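Local coordinates for protein myosin light chain 1 (Saccharomyces cerevisiae, PDB 1M45) that acts as the essential light chain of a class II myosin and as a light chain of a class V myosin, binding their IQ motifs, in cytokinesis, at residues D24-Y29 and T64-V69. Numbering follows the deposited sequence.
Sequences DSLGDY and TGLIEV
Y29 and L26, one turn apart on helix 26-32, reach across to I67 and L66 on helix 60-69. The CB of Y29 points toward that helix, and with CG anti to the backbone N (chi1 176°) the ring extends toward it, packed among I9, L60 and I63. Further out, CE2 meets I67 CD1 at 4.5 Å; isoleucine's longer branch brings this methyl to the ring edge, near its plane. Each helix follows a strand of the short antiparallel pair 20-22 and 57-59, as in the paired EF-hand lobes of calmodulin-like proteins; residues 24-29 belong to the first EF-hand. At the tip the phenol leaves the apolar zone: OH hydrogen-bonds to N6 and, at 2.9 Å, to a water lying in the ring plane. That water donates a weak bond of 3.3 Å to T64 OG1, a hydroxyl also bonded to the carbonyl of L60. Tyrosine suits this place because its ring can pack while its hydroxyl stays hydrated. Nearby, L26 CD2 touches L66 CD1 at 4.2 Å. Leucine's terminal methyls let the two meet midway across the 10.3 Å between their CA atoms, and I63 and I46 pack against L26 while I45 and L52 pack against L66.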
ATOM      1  N   ASP A  24      13.079  -6.727   8.711  1.00 22.41           N
ATOM      2  CA  ASP A  24      12.236  -5.538   8.793  1.00 22.06           C
ATOM      3  C   ASP A  24      11.817  -4.978   7.423  1.00 21.23           C
ATOM      4  O   ASP A  24      11.049  -4.019   7.359  1.00 21.37           O
ATOM      5  CB  ASP A  24      12.880  -4.427   9.631  1.00 24.20           C
ATOM      6  CG  ASP A  24      14.238  -4.015   9.114  1.00 29.22           C
ATOM      7  OD1 ASP A  24      14.370  -3.586   7.960  1.00 33.73           O
ATOM      8  OD2 ASP A  24      15.263  -4.026   9.860  1.00 41.78           O
ATOM      9  N   SER A  25      12.323  -5.572   6.345  1.00 18.44           N
ATOM     10  CA  SER A  25      11.940  -5.143   5.011  1.00 17.43           C
ATOM     11  C   SER A  25      10.880  -6.055   4.464  1.00 16.01           C
ATOM     12  O   SER A  25      10.432  -5.855   3.321  1.00 16.44           O
ATOM     13  CB  SER A  25      13.118  -5.164   4.033  1.00 17.35           C
ATOM     14  OG  SER A  25      13.986  -4.090   4.240  1.00 23.47           O
ATOM     15  N   LEU A  26      10.439  -7.045   5.238  1.00 14.83           N
ATOM     16  CA  LEU A  26       9.518  -8.046   4.674  1.00 14.84           C
ATOM     17  C   LEU A  26       8.219  -7.433   4.226  1.00 14.15           C
ATOM     18  O   LEU A  26       7.692  -7.813   3.162  1.00 13.15           O
ATOM     19  CB  LEU A  26       9.266  -9.219   5.644  1.00 14.89           C
ATOM     20  CG  LEU A  26       8.244 -10.220   5.131  1.00 17.25           C
ATOM     21  CD1 LEU A  26       8.691 -10.913   3.859  1.00 17.91           C
ATOM     22  CD2 LEU A  26       7.992 -11.271   6.220  1.00 19.40           C
ATOM     23  N   GLY A  27       7.691  -6.500   5.035  1.00 13.23           N
ATOM     24  CA  GLY A  27       6.433  -5.861   4.667  1.00 13.29           C
ATOM     25  C   GLY A  27       6.495  -5.163   3.319  1.00 12.01           C
ATOM     26  O   GLY A  27       5.622  -5.333   2.464  1.00 12.65           O
ATOM     27  N   ASP A  28       7.539  -4.366   3.120  1.00 12.64           N
ATOM     28  CA  ASP A  28       7.688  -3.649   1.856  1.00 11.83           C
ATOM     29  C   ASP A  28       7.950  -4.568   0.669  1.00 11.65           C
ATOM     30  O   ASP A  28       7.549  -4.263  -0.457  1.00 11.22           O
ATOM     31  CB  ASP A  28       8.784  -2.596   2.018  1.00 12.00           C
ATOM     32  CG  ASP A  28       8.314  -1.418   2.791  1.00 15.12           C
ATOM     33  OD1 ASP A  28       9.163  -0.569   3.160  1.00 20.11           O
ATOM     34  OD2 ASP A  28       7.115  -1.235   3.034  1.00 14.54           O
ATOM     35  N   TYR A  29       8.659  -5.671   0.935  1.00 11.58           N
ATOM     36  CA  TYR A  29       8.869  -6.670  -0.117  1.00 12.04           C
ATOM     37  C   TYR A  29       7.524  -7.252  -0.545  1.00 12.07           C
ATOM     38  O   TYR A  29       7.257  -7.363  -1.728  1.00 12.75           O
ATOM     39  CB  TYR A  29       9.823  -7.805   0.306  1.00 13.17           C
ATOM     40  CG  TYR A  29       9.943  -8.843  -0.744  1.00 13.51           C
ATOM     41  CD1 TYR A  29      10.736  -8.630  -1.857  1.00 16.15           C
ATOM     42  CD2 TYR A  29       9.234 -10.027  -0.643  1.00 14.35           C
ATOM     43  CE1 TYR A  29      10.796  -9.576  -2.873  1.00 14.04           C
ATOM     44  CE2 TYR A  29       9.243 -10.982  -1.663  1.00 14.84           C
ATOM     45  CZ  TYR A  29      10.041 -10.755  -2.773  1.00 15.05           C
ATOM     46  OH  TYR A  29      10.050 -11.697  -3.777  1.00 18.48           O
ATOM     47  N   THR A  64       9.474 -17.060   0.150  1.00 24.42           N
ATOM     48  CA  THR A  64       8.568 -17.799  -0.705  1.00 25.46           C
ATOM     49  C   THR A  64       7.804 -18.828   0.104  1.00 25.83           C
ATOM     50  O   THR A  64       6.601 -18.990  -0.073  1.00 26.36           O
ATOM     51  CB  THR A  64       9.354 -18.460  -1.861  1.00 27.02           C
ATOM     52  OG1 THR A  64      10.021 -17.436  -2.605  1.00 28.75           O
ATOM     53  CG2 THR A  64       8.396 -19.071  -2.869  1.00 27.49           C
ATOM     54  N   GLY A  65       8.507 -19.495   1.016  1.00 25.60           N
ATOM     55  CA  GLY A  65       7.880 -20.438   1.924  1.00 25.40           C
ATOM     56  C   GLY A  65       6.795 -19.747   2.742  1.00 25.38           C
ATOM     57  O   GLY A  65       5.676 -20.256   2.867  1.00 25.86           O
ATOM     58  N   LEU A  66       7.100 -18.561   3.280  1.00 23.61           N
ATOM     59  CA  LEU A  66       6.128 -17.782   4.075  1.00 22.48           C
ATOM     60  C   LEU A  66       4.917 -17.412   3.249  1.00 22.53           C
ATOM     61  O   LEU A  66       3.791 -17.424   3.772  1.00 22.84           O
ATOM     62  CB  LEU A  66       6.758 -16.518   4.683  1.00 21.94           C
ATOM     63  CG  LEU A  66       7.874 -16.723   5.697  1.00 22.58           C
ATOM     64  CD1 LEU A  66       8.584 -15.412   6.017  1.00 22.24           C
ATOM     65  CD2 LEU A  66       7.305 -17.347   6.967  1.00 23.97           C
ATOM     66  N   ILE A  67       5.128 -17.035   1.987  1.00 22.79           N
ATOM     67  CA  ILE A  67       4.017 -16.641   1.128  1.00 23.04           C
ATOM     68  C   ILE A  67       3.112 -17.834   0.821  1.00 24.68           C
ATOM     69  O   ILE A  67       1.909 -17.716   0.824  1.00 25.09           O
ATOM     70  CB  ILE A  67       4.536 -15.978  -0.160  1.00 23.34           C
ATOM     71  CG1 ILE A  67       5.250 -14.675   0.189  1.00 21.63           C
ATOM     72  CG2 ILE A  67       3.389 -15.753  -1.175  1.00 23.50           C
ATOM     73  CD1 ILE A  67       6.136 -14.142  -0.893  1.00 25.19           C
ATOM     74  N   GLU A  68       3.691 -18.992   0.537  1.00 25.63           N
ATOM     75  CA  GLU A  68       2.864 -20.152   0.235  1.00 27.76           C
ATOM     76  C   GLU A  68       2.007 -20.563   1.408  1.00 27.10           C
ATOM     77  O   GLU A  68       0.843 -20.868   1.229  1.00 27.79           O
ATOM     78  CB  GLU A  68       3.729 -21.325  -0.200  1.00 28.08           C
ATOM     79  CG  GLU A  68       4.576 -21.019  -1.412  1.00 32.38           C
ATOM     80  CD  GLU A  68       5.447 -22.186  -1.804  1.00 36.71           C
ATOM     81  OE1 GLU A  68       6.274 -22.635  -0.977  1.00 36.97           O
ATOM     82  OE2 GLU A  68       5.288 -22.653  -2.945  1.00 40.54           O
ATOM     83  N   VAL A  69       2.563 -20.522   2.616  1.00 26.85           N
ATOM     84  CA  VAL A  69       1.801 -20.803   3.823  1.00 26.04           C
ATOM     85  C   VAL A  69       0.687 -19.785   4.092  1.00 26.04           C
ATOM     86  O   VAL A  69      -0.341 -20.091   4.673  1.00 26.03           O
ATOM     87  CB  VAL A  69       2.765 -20.840   5.042  1.00 27.29           C
ATOM     88  CG1 VAL A  69       2.016 -20.991   6.340  1.00 26.78           C
ATOM     89  CG2 VAL A  69       3.785 -21.970   4.866  1.00 27.61           C
TER
HETATM   90  O   HOH W   1       8.969 -14.393  -3.472  1.00 40.65           O